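Side-chain contacts in aryl acylamidase (PDB 4YJ6), which probably hydrolyses the amide bond of N-acylated aryl amines, as a member of the amidase signature family of hydrolases: residues A[229-234]-A[260-265]; A[458-463]-A[472-477]; A[196-201]-A[481-486]. All coordinates share one frame; numbering follows the deposited sequence.

Contact 1 of 3, residues A[229-234]-A[260-265]; sequences RTVRDA and SALAQG
Leu262 reaches from a loop into the first turn of helix 231-241, and its two methyls make all the apolar contacts here. Both sit against the CA of Arg232, CD2 at 3.9 Å and CD1 at 4.0 Å. Leu262 CD2 also lies 3.8 Å from CG1 of Val231, the two side chains sliding past each other in opposite directions. Leu262 CD1 reaches the arginine side chain, 4.1 Å from Arg232 CG; Arg232 CB is equally close to that methyl, and the leucine crosses the aliphatic part of the arginine at about a right angle. With CG anti to the backbone N (chi1 174°) and the next torsion also extended, Arg232 first runs straight out from the helix; it bends at chi3 (-64°), which leaves NE near the same methyl, Leu262 CD1, lying obliquely to the guanidinium group.

Polar bonds hold the two backbones separately, since none spans the contact. Thr230 is the N-cap of the helix: its OG1 accepts from Asp233 N at 2.9 Å. On the other side, residues Ala261 to Gln264 form a type I beta turn, closed by Gln264 N to Ala261 O at 3.2 Å. Helix 467-480 serves both segments: Arg479 donates to Leu262 O, Glu478 accepts from Val231 N, and Ile471 packs on Leu262.

The contact is thus small and wholly nonpolar, a single leucine joining the start of helix 231-241 to the loop that leads on to strand 270-273. Its inner part, at Val231, is buried, whereas Arg232 is exposed and offers Leu262 its hydrocarbon portion. Attraction between the segments rests on dispersion and on shielding apolar surface from water, with no polar bond to give it direction.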
ATOM      1  N   ARG A 229       5.611  -4.843   9.627  1.00 12.63           N
ATOM      2  CA  ARG A 229       5.201  -6.085  10.288  1.00 12.10           C
ATOM      3  C   ARG A 229       4.574  -5.790  11.632  1.00 11.85           C
ATOM      4  O   ARG A 229       3.881  -6.656  12.176  1.00 12.95           O
ATOM      5  CB  ARG A 229       6.389  -7.051  10.488  1.00 11.66           C
ATOM      6  CG  ARG A 229       6.924  -7.623   9.147  1.00 13.27           C
ATOM      7  CD  ARG A 229       8.041  -8.665   9.322  1.00 13.30           C
ATOM      8  NE  ARG A 229       9.194  -8.072   9.983  1.00 14.31           N
ATOM      9  CZ  ARG A 229      10.157  -7.389   9.355  1.00 13.81           C
ATOM     10  NH1 ARG A 229      10.172  -7.268   8.028  1.00 12.86           N
ATOM     11  NH2 ARG A 229      11.126  -6.858  10.076  1.00 12.20           N
ATOM     12  N   THR A 230       4.830  -4.609  12.195  1.00 12.85           N
ATOM     13  CA  THR A 230       4.226  -4.224  13.478  1.00 12.37           C
ATOM     14  C   THR A 230       3.500  -2.903  13.367  1.00 13.14           C
ATOM     15  O   THR A 230       3.850  -2.049  12.551  1.00 12.60           O
ATOM     16  CB  THR A 230       5.257  -4.042  14.607  1.00 12.35           C
ATOM     17  OG1 THR A 230       6.036  -2.835  14.382  1.00 12.68           O
ATOM     18  CG2 THR A 230       6.191  -5.239  14.675  1.00 15.16           C
ATOM     19  N   VAL A 231       2.512  -2.725  14.231  1.00 12.13           N
ATOM     20  CA  VAL A 231       1.764  -1.484  14.236  1.00 11.54           C
ATOM     21  C   VAL A 231       2.649  -0.356  14.746  1.00 12.57           C
ATOM     22  O   VAL A 231       2.586   0.752  14.216  1.00 11.21           O
ATOM     23  CB  VAL A 231       0.461  -1.615  15.061  1.00 12.87           C
ATOM     24  CG1 VAL A 231      -0.281  -0.268  15.109  1.00 12.03           C
ATOM     25  CG2 VAL A 231      -0.414  -2.731  14.424  1.00 12.17           C
ATOM     26  N   ARG A 232       3.517  -0.638  15.728  1.00 13.10           N
ATOM     27  CA  ARG A 232       4.433   0.375  16.246  1.00 12.51           C
ATOM     28  C   ARG A 232       5.325   0.918  15.106  1.00 11.99           C
ATOM     29  O   ARG A 232       5.559   2.117  15.016  1.00 11.29           O
ATOM     30  CB  ARG A 232       5.343  -0.212  17.357  1.00 13.13           C
ATOM     31  CG  ARG A 232       6.451   0.777  17.841  1.00 17.60           C
ATOM     32  CD  ARG A 232       7.253   0.193  19.025  1.00 19.40           C
ATOM     33  NE  ARG A 232       6.330   0.042  20.158  1.00 31.54           N
ATOM     34  CZ  ARG A 232       6.063  -1.096  20.828  1.00 41.08           C
ATOM     35  NH1 ARG A 232       6.696  -2.255  20.553  1.00 39.16           N
ATOM     36  NH2 ARG A 232       5.157  -1.071  21.815  1.00 38.72           N
ATOM     37  N   ASP A 233       5.828   0.054  14.238  1.00 11.68           N
ATOM     38  CA  ASP A 233       6.706   0.556  13.174  1.00 13.10           C
ATOM     39  C   ASP A 233       5.905   1.446  12.233  1.00 12.32           C
ATOM     40  O   ASP A 233       6.445   2.388  11.640  1.00 10.90           O
ATOM     41  CB  ASP A 233       7.335  -0.562  12.352  1.00 11.77           C
ATOM     42  CG  ASP A 233       8.568  -1.178  13.039  1.00 12.44           C
ATOM     43  OD1 ASP A 233       8.992  -0.674  14.101  1.00 13.42           O
ATOM     44  OD2 ASP A 233       9.090  -2.146  12.477  1.00 14.80           O
ATOM     45  N   ALA A 234       4.645   1.117  12.024  1.00 10.24           N
ATOM     46  CA  ALA A 234       3.829   1.951  11.136  1.00  9.16           C
ATOM     47  C   ALA A 234       3.590   3.303  11.783  1.00  9.98           C
ATOM     48  O   ALA A 234       3.608   4.338  11.127  1.00 10.17           O
ATOM     49  CB  ALA A 234       2.474   1.242  10.844  1.00 11.77           C
ATOM     50  N   SER A 260       1.225   7.697  20.239  1.00 14.00           N
ATOM     51  CA  SER A 260       0.437   7.953  21.433  1.00 16.22           C
ATOM     52  C   SER A 260      -0.809   7.064  21.491  1.00 15.03           C
ATOM     53  O   SER A 260      -1.384   6.863  22.561  1.00 16.87           O
ATOM     54  CB  SER A 260       0.037   9.427  21.554  1.00 18.12           C
ATOM     55  OG  SER A 260      -0.965   9.783  20.597  1.00 16.63           O
ATOM     56  N   ALA A 261      -1.217   6.540  20.349  1.00 11.99           N
ATOM     57  CA  ALA A 261      -2.424   5.713  20.258  1.00 14.89           C
ATOM     58  C   ALA A 261      -2.157   4.222  20.484  1.00 14.36           C
ATOM     59  O   ALA A 261      -3.103   3.435  20.659  1.00 14.30           O
ATOM     60  CB  ALA A 261      -3.044   5.900  18.882  1.00 16.29           C
ATOM     61  N   LEU A 262      -0.891   3.814  20.489  1.00 13.59           N
ATOM     62  CA  LEU A 262      -0.573   2.377  20.547  1.00 11.85           C
ATOM     63  C   LEU A 262      -1.137   1.699  21.794  1.00 14.98           C
ATOM     64  O   LEU A 262      -1.618   0.578  21.709  1.00 15.35           O
ATOM     65  CB  LEU A 262       0.940   2.112  20.510  1.00 14.25           C
ATOM     66  CG  LEU A 262       1.604   2.521  19.185  1.00 12.71           C
ATOM     67  CD1 LEU A 262       3.129   2.569  19.341  1.00 15.54           C
ATOM     68  CD2 LEU A 262       1.139   1.627  18.017  1.00 12.19           C
ATOM     69  N   ALA A 263      -1.097   2.377  22.930  1.00 16.06           N
ATOM     70  CA  ALA A 263      -1.550   1.757  24.185  1.00 17.25           C
ATOM     71  C   ALA A 263      -2.976   2.113  24.582  1.00 19.02           C
ATOM     72  O   ALA A 263      -3.422   1.781  25.691  1.00 22.20           O
ATOM     73  CB  ALA A 263      -0.592   2.140  25.329  1.00 18.21           C
ATOM     74  N   GLN A 264      -3.712   2.774  23.702  1.00 15.62           N
ATOM     75  CA  GLN A 264      -4.986   3.350  24.068  1.00 18.27           C
ATOM     76  C   GLN A 264      -6.090   2.306  24.304  1.00 21.14           C
ATOM     77  O   GLN A 264      -6.980   2.524  25.123  1.00 20.70           O
ATOM     78  CB  GLN A 264      -5.406   4.253  22.935  1.00 23.19           C
ATOM     79  CG  GLN A 264      -6.594   5.058  23.215  1.00 27.78           C
ATOM     80  CD  GLN A 264      -6.666   6.204  22.241  1.00 35.60           C
ATOM     81  OE1 GLN A 264      -7.657   6.349  21.532  1.00 41.53           O
ATOM     82  NE2 GLN A 264      -5.592   7.025  22.177  1.00 40.01           N
ATOM     83  N   GLY A 265      -6.052   1.205  23.558  1.00 17.37           N
ATOM     84  CA  GLY A 265      -7.098   0.186  23.645  1.00 19.75           C
ATOM     85  C   GLY A 265      -8.386   0.616  22.939  1.00 20.16           C
ATOM     86  O   GLY A 265      -8.435   1.660  22.278  1.00 18.99           O
TER

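Contact 2 of 3, residues A[458-463]-A[472-477]; sequences MLIIGD and AASAAF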
HETATM    1  N   MSE A 458      -7.978  -8.207   7.580  1.00 11.68           N
HETATM    2  CA  MSE A 458      -9.175  -7.472   7.967  1.00 10.15           C
HETATM    3  C   MSE A 458      -8.913  -5.971   7.892  1.00 14.42           C
HETATM    4  O   MSE A 458      -7.858  -5.508   8.310  1.00 12.73           O
HETATM    5  CB  MSE A 458      -9.545  -7.816   9.399  1.00 14.00           C
HETATM    6  CG  MSE A 458     -10.537  -6.836   9.942  1.00 15.98           C
HETATM    7 SE   MSE A 458     -11.149  -7.571  11.647  1.00 44.07          SE
HETATM    8  CE  MSE A 458      -9.617  -7.140  12.684  1.00 21.37           C
ATOM      9  N   LEU A 459      -9.854  -5.223   7.313  1.00 11.27           N
ATOM     10  CA  LEU A 459      -9.682  -3.769   7.204  1.00  9.74           C
ATOM     11  C   LEU A 459     -10.353  -3.107   8.388  1.00 11.19           C
ATOM     12  O   LEU A 459     -11.497  -3.414   8.722  1.00 12.13           O
ATOM     13  CB  LEU A 459     -10.345  -3.270   5.919  1.00 10.08           C
ATOM     14  CG  LEU A 459      -9.935  -1.826   5.556  1.00 10.31           C
ATOM     15  CD1 LEU A 459      -8.436  -1.831   5.169  1.00  9.23           C
ATOM     16  CD2 LEU A 459     -10.773  -1.313   4.382  1.00  9.27           C
ATOM     17  N   ILE A 460      -9.616  -2.222   9.049  1.00  8.90           N
ATOM     18  CA  ILE A 460     -10.167  -1.380  10.086  1.00  9.04           C
ATOM     19  C   ILE A 460     -10.293   0.026   9.521  1.00 11.81           C
ATOM     20  O   ILE A 460      -9.284   0.616   9.109  1.00 10.19           O
ATOM     21  CB  ILE A 460      -9.195  -1.348  11.289  1.00  9.81           C
ATOM     22  CG1 ILE A 460      -8.973  -2.775  11.827  1.00 14.26           C
ATOM     23  CG2 ILE A 460      -9.678  -0.354  12.394  1.00 10.91           C
ATOM     24  CD1 ILE A 460      -7.999  -2.851  13.036  1.00 12.78           C
ATOM     25  N   ILE A 461     -11.513   0.557   9.487  1.00  8.59           N
ATOM     26  CA  ILE A 461     -11.738   1.892   8.932  1.00 10.38           C
ATOM     27  C   ILE A 461     -12.129   2.860  10.050  1.00  9.96           C
ATOM     28  O   ILE A 461     -12.998   2.526  10.892  1.00  9.71           O
ATOM     29  CB  ILE A 461     -12.887   1.852   7.877  1.00 10.64           C
ATOM     30  CG1 ILE A 461     -12.627   0.767   6.811  1.00 12.13           C
ATOM     31  CG2 ILE A 461     -13.064   3.257   7.228  1.00  8.48           C
ATOM     32  CD1 ILE A 461     -13.792   0.643   5.728  1.00 13.12           C
ATOM     33  N   GLY A 462     -11.517   4.056  10.073  1.00  9.87           N
ATOM     34  CA  GLY A 462     -11.940   5.083  11.010  1.00 10.05           C
ATOM     35  C   GLY A 462     -12.730   6.178  10.344  1.00  9.05           C
ATOM     36  O   GLY A 462     -12.820   6.246   9.113  1.00  9.01           O
ATOM     37  N   ASP A 463     -13.305   7.045  11.177  1.00  9.17           N
ATOM     38  CA  ASP A 463     -14.001   8.244  10.699  1.00 10.18           C
ATOM     39  C   ASP A 463     -12.977   9.115   9.981  1.00  9.88           C
ATOM     40  O   ASP A 463     -11.762   8.924  10.129  1.00  9.44           O
ATOM     41  CB  ASP A 463     -14.551   8.995  11.917  1.00 10.69           C
ATOM     42  CG  ASP A 463     -15.548  10.077  11.576  1.00 12.60           C
ATOM     43  OD1 ASP A 463     -16.007  10.203  10.425  1.00 11.55           O
ATOM     44  OD2 ASP A 463     -15.912  10.802  12.532  1.00 16.39           O
ATOM     45  N   ALA A 472      -5.012   2.741  17.193  1.00 11.15           N
ATOM     46  CA  ALA A 472      -5.356   2.180  18.517  1.00 13.36           C
ATOM     47  C   ALA A 472      -6.004   0.798  18.350  1.00 13.50           C
ATOM     48  O   ALA A 472      -5.633  -0.193  19.028  1.00 13.03           O
ATOM     49  CB  ALA A 472      -6.297   3.101  19.257  1.00 14.18           C
ATOM     50  N   ALA A 473      -6.979   0.711  17.459  1.00 11.28           N
ATOM     51  CA  ALA A 473      -7.646  -0.584  17.239  1.00 10.73           C
ATOM     52  C   ALA A 473      -6.676  -1.638  16.666  1.00 14.36           C
ATOM     53  O   ALA A 473      -6.755  -2.837  17.003  1.00 12.32           O
ATOM     54  CB  ALA A 473      -8.829  -0.386  16.295  1.00 11.40           C
ATOM     55  N   SER A 474      -5.797  -1.208  15.758  1.00 10.90           N
ATOM     56  CA  SER A 474      -4.847  -2.112  15.140  1.00 11.06           C
ATOM     57  C   SER A 474      -3.916  -2.680  16.203  1.00 10.95           C
ATOM     58  O   SER A 474      -3.631  -3.876  16.196  1.00 12.36           O
ATOM     59  CB  SER A 474      -4.001  -1.361  14.075  1.00 11.60           C
ATOM     60  OG  SER A 474      -4.834  -0.893  13.018  1.00 10.27           O
ATOM     61  N   ALA A 475      -3.390  -1.813  17.073  1.00 10.19           N
ATOM     62  CA  ALA A 475      -2.430  -2.281  18.080  1.00 11.46           C
ATOM     63  C   ALA A 475      -3.141  -3.181  19.093  1.00 14.42           C
ATOM     64  O   ALA A 475      -2.554  -4.121  19.590  1.00 14.51           O
ATOM     65  CB  ALA A 475      -1.752  -1.112  18.800  1.00 11.82           C
ATOM     66  N   ALA A 476      -4.378  -2.846  19.420  1.00 11.88           N
ATOM     67  CA  ALA A 476      -5.149  -3.678  20.356  1.00 12.21           C
ATOM     68  C   ALA A 476      -5.347  -5.080  19.769  1.00 13.08           C
ATOM     69  O   ALA A 476      -5.192  -6.121  20.463  1.00 14.57           O
ATOM     70  CB  ALA A 476      -6.469  -3.000  20.653  1.00 10.43           C
ATOM     71  N   PHE A 477      -5.695  -5.140  18.487  1.00 12.80           N
ATOM     72  CA  PHE A 477      -5.876  -6.434  17.819  1.00 14.56           C
ATOM     73  C   PHE A 477      -4.534  -7.179  17.748  1.00 13.82           C
ATOM     74  O   PHE A 477      -4.476  -8.378  17.945  1.00 15.47           O
ATOM     75  CB  PHE A 477      -6.467  -6.225  16.417  1.00 13.25           C
ATOM     76  CG  PHE A 477      -6.778  -7.496  15.696  1.00 14.61           C
ATOM     77  CD1 PHE A 477      -7.964  -8.168  15.957  1.00 14.27           C
ATOM     78  CD2 PHE A 477      -5.877  -8.032  14.772  1.00 14.68           C
ATOM     79  CE1 PHE A 477      -8.256  -9.378  15.303  1.00 17.42           C
ATOM     80  CE2 PHE A 477      -6.159  -9.218  14.091  1.00 15.75           C
ATOM     81  CZ  PHE A 477      -7.349  -9.901  14.358  1.00 17.08           C
TER
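Strand 458-462 and helix 472-477 run nearly antiparallel, their directions 147° apart and their axes 9.5 Å from each other at closest approach. Ile460 and Ser474 have the nearest CA atoms, at 7.4 Å. Only eight residues lie between the two segments, so the chain leaves the strand, reverses and lays the helix back across a face of the mixed sheet.

Two alternate strand residues, Met458 and Ile460, point their side chains at the helix. Met458, present as selenomethionine, holds its CE methyl over one face of the Phe477 ring, 3.8 Å from the centroid and 15° off the ring normal. This is a CH-pi contact, with the methyl displaced somewhat toward the CE1 side of the ring. The selenium stands farther back above that face, 5.4 Å from the centroid, giving a Met-aromatic pair in which the methyl does the close touching. An extended chain that bends at chi3 (76°) turns CE onto the ring, which comes from the opposite direction with CG anti to its own backbone N.

Ile460 spreads its branches over two neighbours on the helix. CG2 meets the CB of Ala473 at 4.0 Å, while CD1, at the end of the longer branch, mainly meets Ser474, 3.7 Å from its OG and also near its CA. The hydroxyl is hydrogen-bonded to Val470 O in the preceding helical turn and to Tyr198 OH, which provides for this polar atom in apolar surroundings. Ile290, Ala293 and Phe297 of helix 284-299 press on Met458, and Val296 on Phe477.

Every touching residue is buried and no hydrogen bond crosses between the segments; helix and sheet are joined here by dispersion and by a methyl group set against a pi face.

Contact 3 of 3, residues A[196-201]-A[481-486]; sequences NTYGFQ and SPWSQY
At the exit of helix 190-195 the chain turns through a Schellman motif at Asn196, and the side chain of this residue meets the loop that follows helix 467-480. Asn196 ND2 donates to Trp483 O at 3.0 Å in a nearly straight bond (167°). The oxygen lies in the plane of the amide, yet the donor stands well above the carbonyl plane of Trp483. From the opposite face the same oxygen takes a second bond, from Tyr486 N at 3.0 Å, a backbone bond closing the turn from Trp483 to Tyr486, which leads through the 3-10 segment 484-486.

The amide is flanked by two side chains. Its OD1 lies 3.5 Å from Tyr486 CD2 and 3.6 Å from Trp483 CB. The amide plane of Asn196 is perpendicular to the indole and 76° from the phenol ring. Strand 198-201, an inner strand of the large mixed sheet, begins two residues on, and there Tyr198 CB packs against Trp483 CZ2 at 4.2 Å. Trp483 CG is tucked between its backbone N and carbonyl carbon (chi1 62°), which turns the indole back toward the strand; NE1 donates to Arg229 O. Tyr198 OH is bonded to Ser474 OG of helix 467-480. Within the loop, Gln485 folds over Tyr486, its NE2 lying 3.3 Å above one face of the ring while donating to Pro482 O.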
ATOM      1  N   ASN A 196       0.352 -11.062   5.069  1.00 11.08           N
ATOM      2  CA  ASN A 196       0.458 -11.077   6.535  1.00 12.38           C
ATOM      3  C   ASN A 196       1.234  -9.859   7.022  1.00 13.07           C
ATOM      4  O   ASN A 196       1.939  -9.946   8.007  1.00 12.41           O
ATOM      5  CB  ASN A 196       1.172 -12.376   7.049  1.00 13.40           C
ATOM      6  CG  ASN A 196       0.919 -12.648   8.506  1.00 12.42           C
ATOM      7  OD1 ASN A 196      -0.230 -12.821   8.908  1.00 14.15           O
ATOM      8  ND2 ASN A 196       1.982 -12.726   9.306  1.00 13.91           N
ATOM      9  N   THR A 197       1.107  -8.730   6.321  1.00 11.69           N
ATOM     10  CA  THR A 197       1.724  -7.503   6.802  1.00 12.80           C
ATOM     11  C   THR A 197       0.681  -6.430   7.089  1.00 12.72           C
ATOM     12  O   THR A 197      -0.495  -6.572   6.746  1.00 10.12           O
ATOM     13  CB  THR A 197       2.784  -7.007   5.824  1.00 11.70           C
ATOM     14  OG1 THR A 197       2.243  -6.957   4.496  1.00 11.42           O
ATOM     15  CG2 THR A 197       4.001  -7.983   5.838  1.00 13.29           C
ATOM     16  N   TYR A 198       1.113  -5.397   7.809  1.00 11.02           N
ATOM     17  CA  TYR A 198       0.205  -4.328   8.212  1.00 11.82           C
ATOM     18  C   TYR A 198       0.335  -3.174   7.234  1.00 11.15           C
ATOM     19  O   TYR A 198       1.433  -2.638   7.035  1.00 11.37           O
ATOM     20  CB  TYR A 198       0.586  -3.904   9.612  1.00 10.08           C
ATOM     21  CG  TYR A 198      -0.283  -2.785  10.177  1.00 10.85           C
ATOM     22  CD1 TYR A 198      -1.616  -3.028  10.539  1.00 10.15           C
ATOM     23  CD2 TYR A 198       0.226  -1.502  10.353  1.00 11.83           C
ATOM     24  CE1 TYR A 198      -2.398  -2.024  11.080  1.00 10.34           C
ATOM     25  CE2 TYR A 198      -0.554  -0.483  10.874  1.00 10.42           C
ATOM     26  CZ  TYR A 198      -1.862  -0.746  11.230  1.00 12.29           C
ATOM     27  OH  TYR A 198      -2.622   0.253  11.747  1.00 11.36           O
ATOM     28  N   GLY A 199      -0.772  -2.780   6.611  1.00 11.05           N
ATOM     29  CA  GLY A 199      -0.721  -1.734   5.602  1.00 10.41           C
ATOM     30  C   GLY A 199      -1.556  -0.570   6.079  1.00 11.39           C
ATOM     31  O   GLY A 199      -2.766  -0.736   6.261  1.00 10.46           O
ATOM     32  N   PHE A 200      -0.940   0.610   6.240  1.00  9.75           N
ATOM     33  CA  PHE A 200      -1.652   1.768   6.797  1.00  8.87           C
ATOM     34  C   PHE A 200      -1.942   2.816   5.716  1.00  8.43           C
ATOM     35  O   PHE A 200      -0.992   3.412   5.173  1.00  9.24           O
ATOM     36  CB  PHE A 200      -0.853   2.447   7.937  1.00  9.95           C
ATOM     37  CG  PHE A 200      -1.689   3.436   8.704  1.00 10.92           C
ATOM     38  CD1 PHE A 200      -2.443   3.009   9.791  1.00 10.36           C
ATOM     39  CD2 PHE A 200      -1.768   4.757   8.317  1.00 10.65           C
ATOM     40  CE1 PHE A 200      -3.256   3.892  10.498  1.00 12.13           C
ATOM     41  CE2 PHE A 200      -2.572   5.658   9.013  1.00 11.98           C
ATOM     42  CZ  PHE A 200      -3.334   5.213  10.095  1.00 10.06           C
ATOM     43  N   GLN A 201      -3.230   3.038   5.422  1.00  8.05           N
ATOM     44  CA  GLN A 201      -3.681   4.027   4.426  1.00  9.81           C
ATOM     45  C   GLN A 201      -4.226   5.250   5.186  1.00  8.99           C
ATOM     46  O   GLN A 201      -5.310   5.190   5.785  1.00  9.33           O
ATOM     47  CB  GLN A 201      -4.753   3.410   3.491  1.00 10.08           C
ATOM     48  CG  GLN A 201      -5.442   4.451   2.544  1.00 10.05           C
ATOM     49  CD  GLN A 201      -6.861   4.706   2.989  1.00  9.22           C
ATOM     50  OE1 GLN A 201      -7.657   3.761   3.084  1.00 10.57           O
ATOM     51  NE2 GLN A 201      -7.192   5.957   3.297  1.00  9.51           N
ATOM     52  N   SER A 481      -4.512 -10.800  19.164  1.00 14.56           N
ATOM     53  CA  SER A 481      -4.538 -11.765  18.069  1.00 14.78           C
ATOM     54  C   SER A 481      -3.298 -11.600  17.199  1.00 15.64           C
ATOM     55  O   SER A 481      -3.373 -11.172  16.044  1.00 15.97           O
ATOM     56  CB  SER A 481      -5.824 -11.539  17.242  1.00 18.09           C
ATOM     57  OG  SER A 481      -5.949 -12.457  16.144  1.00 18.95           O
ATOM     58  N   PRO A 482      -2.133 -11.938  17.758  1.00 15.15           N
ATOM     59  CA  PRO A 482      -0.885 -11.744  17.033  1.00 17.30           C
ATOM     60  C   PRO A 482      -0.801 -12.525  15.737  1.00 18.25           C
ATOM     61  O   PRO A 482      -1.408 -13.597  15.579  1.00 18.36           O
ATOM     62  CB  PRO A 482       0.192 -12.224  18.016  1.00 18.58           C
ATOM     63  CG  PRO A 482      -0.535 -13.036  19.050  1.00 18.45           C
ATOM     64  CD  PRO A 482      -1.924 -12.467  19.121  1.00 18.22           C
ATOM     65  N   TRP A 483      -0.041 -11.957  14.803  1.00 14.49           N
ATOM     66  CA  TRP A 483       0.208 -12.574  13.522  1.00 15.29           C
ATOM     67  C   TRP A 483       1.698 -12.833  13.288  1.00 14.32           C
ATOM     68  O   TRP A 483       2.064 -13.405  12.268  1.00 14.79           O
ATOM     69  CB  TRP A 483      -0.341 -11.709  12.382  1.00 14.52           C
ATOM     70  CG  TRP A 483       0.293 -10.320  12.279  1.00 13.48           C
ATOM     71  CD1 TRP A 483       1.494  -9.994  11.701  1.00 14.21           C
ATOM     72  CD2 TRP A 483      -0.288  -9.098  12.730  1.00 12.24           C
ATOM     73  NE1 TRP A 483       1.695  -8.625  11.774  1.00 12.53           N
ATOM     74  CE2 TRP A 483       0.622  -8.052  12.401  1.00 11.88           C
ATOM     75  CE3 TRP A 483      -1.483  -8.776  13.389  1.00 12.14           C
ATOM     76  CZ2 TRP A 483       0.377  -6.712  12.720  1.00 14.59           C
ATOM     77  CZ3 TRP A 483      -1.741  -7.429  13.690  1.00 13.30           C
ATOM     78  CH2 TRP A 483      -0.795  -6.414  13.357  1.00 12.54           C
ATOM     79  N   SER A 484       2.539 -12.436  14.231  1.00 14.32           N
ATOM     80  CA  SER A 484       3.988 -12.557  14.010  1.00 17.86           C
ATOM     81  C   SER A 484       4.413 -14.017  13.861  1.00 17.23           C
ATOM     82  O   SER A 484       5.363 -14.324  13.155  1.00 16.82           O
ATOM     83  CB  SER A 484       4.764 -11.893  15.153  1.00 19.82           C
ATOM     84  OG  SER A 484       4.466 -12.550  16.366  1.00 24.54           O
ATOM     85  N   GLN A 485       3.706 -14.931  14.539  1.00 17.80           N
ATOM     86  CA  GLN A 485       4.070 -16.341  14.440  1.00 20.01           C
ATOM     87  C   GLN A 485       3.966 -16.833  13.013  1.00 18.99           C
ATOM     88  O   GLN A 485       4.686 -17.739  12.622  1.00 21.07           O
ATOM     89  CB  GLN A 485       3.185 -17.222  15.351  1.00 19.60           C
ATOM     90  CG  GLN A 485       1.749 -17.324  14.905  1.00 22.14           C
ATOM     91  CD  GLN A 485       0.877 -16.199  15.429  1.00 23.06           C
ATOM     92  OE1 GLN A 485       1.354 -15.222  16.035  1.00 21.60           O
ATOM     93  NE2 GLN A 485      -0.425 -16.351  15.235  1.00 24.21           N
ATOM     94  N   TYR A 486       3.071 -16.255  12.207  1.00 16.74           N
ATOM     95  CA  TYR A 486       2.927 -16.741  10.842  1.00 16.05           C
ATOM     96  C   TYR A 486       4.159 -16.445   9.957  1.00 15.32           C
ATOM     97  O   TYR A 486       4.333 -17.072   8.906  1.00 16.89           O
ATOM     98  CB  TYR A 486       1.688 -16.144  10.181  1.00 15.96           C
ATOM     99  CG  TYR A 486       0.391 -16.396  10.958  1.00 18.13           C
ATOM    100  CD1 TYR A 486       0.026 -17.673  11.368  1.00 20.13           C
ATOM    101  CD2 TYR A 486      -0.445 -15.337  11.289  1.00 17.32           C
ATOM    102  CE1 TYR A 486      -1.158 -17.887  12.093  1.00 20.98           C
ATOM    103  CE2 TYR A 486      -1.622 -15.529  12.000  1.00 18.49           C
ATOM    104  CZ  TYR A 486      -1.969 -16.807  12.407  1.00 18.51           C
ATOM    105  OH  TYR A 486      -3.135 -16.958  13.105  1.00 21.81           O
TER

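The three contacts cluster on one side of the chain's centre, contacts 1 and 2 with centres about 10 Å apart and each about 12 Å from contact 3. Contacts 2 and 3 reach the same eight-stranded mixed sheet. Helix 467-480 links the group: it forms half of contact 2, leads into the loop of contact 3 and packs on both segments of contact 1. Contact 3 closes a loop of about 280 residues, within which contacts 1 and 2 follow in series. Val231 touches Tyr198, Trp483 and Ser474, so the three contacts form one continuous packed region that joins the C-terminal part of the chain to strand 198-201 and helix 231-241.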